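Local coordinates for dally-like protein (PDB 3ODN) that probably serves as a cell-surface heparan sulfate proteoglycan of the glypican family, with a role in Hedgehog signalling, and is represented here by its helical core domain, at residues Asn145-Tyr148 with Gln149-Thr153; Ala272-Lys275 with Val276-Leu280. The protein carries 2 engineered substitutions. One frame throughout, in Å; residues are numbered along the deposited sequence.

Interaction 1: Asn145-Tyr148 with Gln149-Thr153; sequences NTLY and QKMFT
Four successive i to i+4 backbone hydrogen bonds, from Gln149 N to Asn145 O through to Phe152 N to Tyr148 O, bind residues 145-148 to 149-153 as consecutive turns of helix 136-155. The last is the shortest, with Phe152 N 2.8 Å from Tyr148 O. On one side of the helix Leu147 and Met151 lie alongside each other and point the same way, Leu147 CD1 resting 4.1 Å from Met151 SD. Met151 sets SD beside Leu147 with CG anti to its carbonyl carbon (chi1 -77°) and an extended chi2; the bend at chi3 turns only the terminal methyl. One turn apart, Thr146 and Lys150 meet more loosely, with CG2 of Thr146 4.4 Å from CG of Lys150, while Lys150 CG sits 3.1 Å from Thr146 O. Their polar ends look to other partners: Thr146 OG1 bonds Lys142 O, and Lys150 NZ is gripped by Asn114 OD1 and Tyr116 OH. Tyr148 and Phe152 turn to helix 308-318, whereas Leu147 packs on Phe118 of helix 115-131. The chemistry is thus divided round one helix of the glypican core: apolar groups face neighbouring helices on more than one side, and the lysine's ammonium is bonded to two oxygens, from Asn114 just before helix 115-131 and from Tyr116 in its first turn.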
# COMPACT_ATOMS: atom_id res chain seq x y z
N ASN A 145 -17.28 23.54 -12.34
CA ASN A 145 -18.42 23.94 -13.18
C ASN A 145 -19.40 24.83 -12.36
O ASN A 145 -19.88 25.87 -12.85
CB ASN A 145 -19.13 22.71 -13.77
CG ASN A 145 -20.16 23.10 -14.80
OD1 ASN A 145 -19.85 23.25 -16.00
ND2 ASN A 145 -21.40 23.31 -14.35
N THR A 146 -19.68 24.40 -11.12
CA THR A 146 -20.55 25.07 -10.15
C THR A 146 -19.90 26.40 -9.73
O THR A 146 -20.59 27.41 -9.64
CB THR A 146 -20.79 24.14 -8.92
OG1 THR A 146 -21.34 22.88 -9.36
CG2 THR A 146 -21.69 24.77 -7.84
N LEU A 147 -18.58 26.38 -9.49
CA LEU A 147 -17.80 27.54 -9.08
C LEU A 147 -17.84 28.63 -10.16
O LEU A 147 -18.08 29.78 -9.83
CB LEU A 147 -16.36 27.10 -8.75
CG LEU A 147 -15.37 28.15 -8.25
CD1 LEU A 147 -15.79 28.74 -6.91
CD2 LEU A 147 -14.00 27.55 -8.13
N TYR A 148 -17.70 28.24 -11.44
CA TYR A 148 -17.78 29.14 -12.59
C TYR A 148 -19.16 29.80 -12.78
O TYR A 148 -19.23 30.99 -13.10
CB TYR A 148 -17.36 28.36 -13.86
CG TYR A 148 -17.73 28.99 -15.19
CD1 TYR A 148 -17.22 30.24 -15.56
CD2 TYR A 148 -18.51 28.30 -16.11
CE1 TYR A 148 -17.53 30.80 -16.79
CE2 TYR A 148 -18.80 28.84 -17.36
CZ TYR A 148 -18.32 30.10 -17.70
OH TYR A 148 -18.61 30.64 -18.93
N GLN A 149 -20.24 29.00 -12.63
CA GLN A 149 -21.61 29.48 -12.81
C GLN A 149 -21.97 30.50 -11.75
O GLN A 149 -22.48 31.58 -12.10
CB GLN A 149 -22.62 28.33 -12.85
CG GLN A 149 -22.88 27.82 -14.27
CD GLN A 149 -23.89 26.71 -14.26
OE1 GLN A 149 -25.10 26.94 -14.12
NE2 GLN A 149 -23.43 25.49 -14.38
N LYS A 150 -21.61 30.20 -10.47
CA LYS A 150 -21.80 31.08 -9.32
C LYS A 150 -21.04 32.38 -9.52
O LYS A 150 -21.60 33.45 -9.31
CB LYS A 150 -21.29 30.41 -8.02
CG LYS A 150 -22.07 29.19 -7.56
CD LYS A 150 -23.47 29.50 -7.04
CE LYS A 150 -24.01 28.31 -6.29
NZ LYS A 150 -23.25 28.06 -5.04
N MET A 151 -19.77 32.28 -9.93
CA MET A 151 -18.89 33.42 -10.15
C MET A 151 -19.27 34.28 -11.34
O MET A 151 -19.07 35.49 -11.28
CB MET A 151 -17.43 32.98 -10.23
CG MET A 151 -16.83 32.67 -8.88
SD MET A 151 -15.11 32.21 -9.03
CE MET A 151 -14.38 33.83 -9.41
N PHE A 152 -19.81 33.66 -12.43
CA PHE A 152 -20.23 34.42 -13.60
C PHE A 152 -21.41 35.30 -13.19
O PHE A 152 -21.38 36.51 -13.44
CB PHE A 152 -20.57 33.51 -14.80
CG PHE A 152 -21.05 34.27 -16.02
CD1 PHE A 152 -22.40 34.48 -16.25
CD2 PHE A 152 -20.14 34.84 -16.90
CE1 PHE A 152 -22.84 35.23 -17.34
CE2 PHE A 152 -20.57 35.59 -18.00
CZ PHE A 152 -21.92 35.78 -18.22
N THR A 153 -22.42 34.69 -12.53
CA THR A 153 -23.61 35.37 -12.04
C THR A 153 -23.28 36.51 -11.08
O THR A 153 -23.75 37.61 -11.31
CB THR A 153 -24.66 34.39 -11.51
OG1 THR A 153 -24.04 33.31 -10.82
CG2 THR A 153 -25.53 33.84 -12.60

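Interaction 2: Ala272-Lys275 with Val276-Leu280; sequences AMDK and VAERL
Lys275 reaches along helix 260-281 and crosses Glu278 at a slant, ending in a salt bridge of 3.0 Å between Lys275 NZ and Glu278 OE1. The ammonium comes to the syn side of that oxygen and lies only 17° out of the carboxylate plane. Lys275 starts with CG anti to the backbone N (chi1 178°) and then bends at chi2 and chi3, which carries its end forward to the next turn; Glu278 instead runs extended beyond CG. The bent lysine also passes the guanidinium of Arg279 obliquely, its CD 3.5 Å from Arg279 NH1, while the two positive ends, Lys275 NZ and Arg279 NH1, stay 4.4 Å apart. Arg279 NE makes a weak hydrogen bond to Tyr496 O. Substituting an alanine for Lys275 would probably leave Glu278 OE1 without its ammonium mate and Arg279 without the aliphatic chain beside it. The second carboxylate oxygen of Glu278, OE2, stands 4.5 Å from Asp274 OD2; Arg409 of helix 400-414 probably eases this pairing of like charges, through a salt bridge to Asp274 OD1 and a long, weak ion pair with Glu278. Beneath the charged groups the backbone keeps regular i to i+4 bonds, such as Val276 N to Ala272 O at 3.1 Å. Val276 tucks CG2 against that same carbonyl, 3.3 Å from Ala272 O, and its side chain touches Tyr496 of helix 479-496. Lys275, Glu278, Asp274 and Arg409 therefore form a small charge network on the partly exposed side of the helix, while Met273 and Ala277 pack against neighbouring helices.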
# COMPACT_ATOMS: atom_id res chain seq x y z
N ALA A 272 6.12 -3.46 -5.92
CA ALA A 272 5.01 -2.59 -6.30
C ALA A 272 4.76 -1.57 -5.18
O ALA A 272 4.47 -0.40 -5.49
CB ALA A 272 3.75 -3.41 -6.58
N MET A 273 4.88 -2.00 -3.90
CA MET A 273 4.75 -1.10 -2.73
C MET A 273 5.85 -0.05 -2.76
O MET A 273 5.59 1.11 -2.40
CB MET A 273 4.83 -1.87 -1.38
CG MET A 273 3.53 -2.45 -0.93
SD MET A 273 2.26 -1.26 -0.43
CE MET A 273 2.85 -0.83 1.18
N ASP A 274 7.07 -0.45 -3.18
CA ASP A 274 8.19 0.49 -3.29
C ASP A 274 8.02 1.54 -4.40
O ASP A 274 8.51 2.65 -4.27
CB ASP A 274 9.52 -0.23 -3.45
CG ASP A 274 10.65 0.65 -2.95
OD1 ASP A 274 10.77 0.81 -1.72
OD2 ASP A 274 11.36 1.24 -3.80
N LYS A 275 7.37 1.17 -5.51
CA LYS A 275 7.15 2.09 -6.62
C LYS A 275 6.07 3.11 -6.25
O LYS A 275 6.24 4.29 -6.53
CB LYS A 275 6.87 1.33 -7.94
CG LYS A 275 6.58 2.23 -9.16
CD LYS A 275 7.73 3.16 -9.62
CE LYS A 275 9.03 2.45 -9.93
NZ LYS A 275 9.97 3.32 -10.67
N VAL A 276 5.02 2.68 -5.55
CA VAL A 276 3.95 3.53 -5.03
C VAL A 276 4.49 4.52 -3.98
O VAL A 276 4.18 5.70 -4.08
CB VAL A 276 2.72 2.68 -4.55
CG1 VAL A 276 1.67 3.52 -3.85
CG2 VAL A 276 2.09 1.94 -5.72
N ALA A 277 5.37 4.09 -3.03
CA ALA A 277 6.02 4.98 -2.04
C ALA A 277 6.88 6.05 -2.72
O ALA A 277 6.92 7.21 -2.30
CB ALA A 277 6.88 4.17 -1.08
N GLU A 278 7.57 5.64 -3.79
CA GLU A 278 8.39 6.49 -4.63
C GLU A 278 7.51 7.60 -5.27
O GLU A 278 7.88 8.78 -5.23
CB GLU A 278 9.02 5.62 -5.70
CG GLU A 278 10.32 6.15 -6.24
CD GLU A 278 10.86 5.23 -7.32
OE1 GLU A 278 10.36 5.34 -8.46
OE2 GLU A 278 11.68 4.34 -7.00
N ARG A 279 6.31 7.24 -5.75
CA ARG A 279 5.36 8.20 -6.33
C ARG A 279 4.76 9.09 -5.27
O ARG A 279 4.64 10.28 -5.47
CB ARG A 279 4.28 7.48 -7.11
CG ARG A 279 4.42 7.72 -8.59
CD ARG A 279 4.34 6.40 -9.27
NE ARG A 279 4.60 6.51 -10.71
CZ ARG A 279 5.81 6.52 -11.25
NH1 ARG A 279 6.89 6.47 -10.49
NH2 ARG A 279 5.94 6.60 -12.57
N LEU A 280 4.47 8.54 -4.11
CA LEU A 280 3.99 9.31 -2.96
C LEU A 280 5.01 10.30 -2.41
O LEU A 280 4.64 11.35 -1.88
CB LEU A 280 3.52 8.37 -1.85
CG LEU A 280 2.20 7.66 -2.14
CD1 LEU A 280 1.88 6.69 -1.05
CD2 LEU A 280 1.11 8.65 -2.30

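Overall arrangement
From the N terminus, the chain first passes through interaction 1 on helix 136-155 and later through interaction 2 on helix 260-281. Each closes just a helical turn, with no residues between its two segments, and the two follow in series, neither nesting nor crossing. Their centres are about 38 Å apart and their nearest atoms about 25 Å, so they do not touch. Interaction 1 lies far from the centre of the elongated core, where its helix packs with helices 115-131, 163-176 and 308-318. Interaction 2 is near the centre, where its helix meets the earlier helix 182-214 and the later helices 400-414 and 479-496.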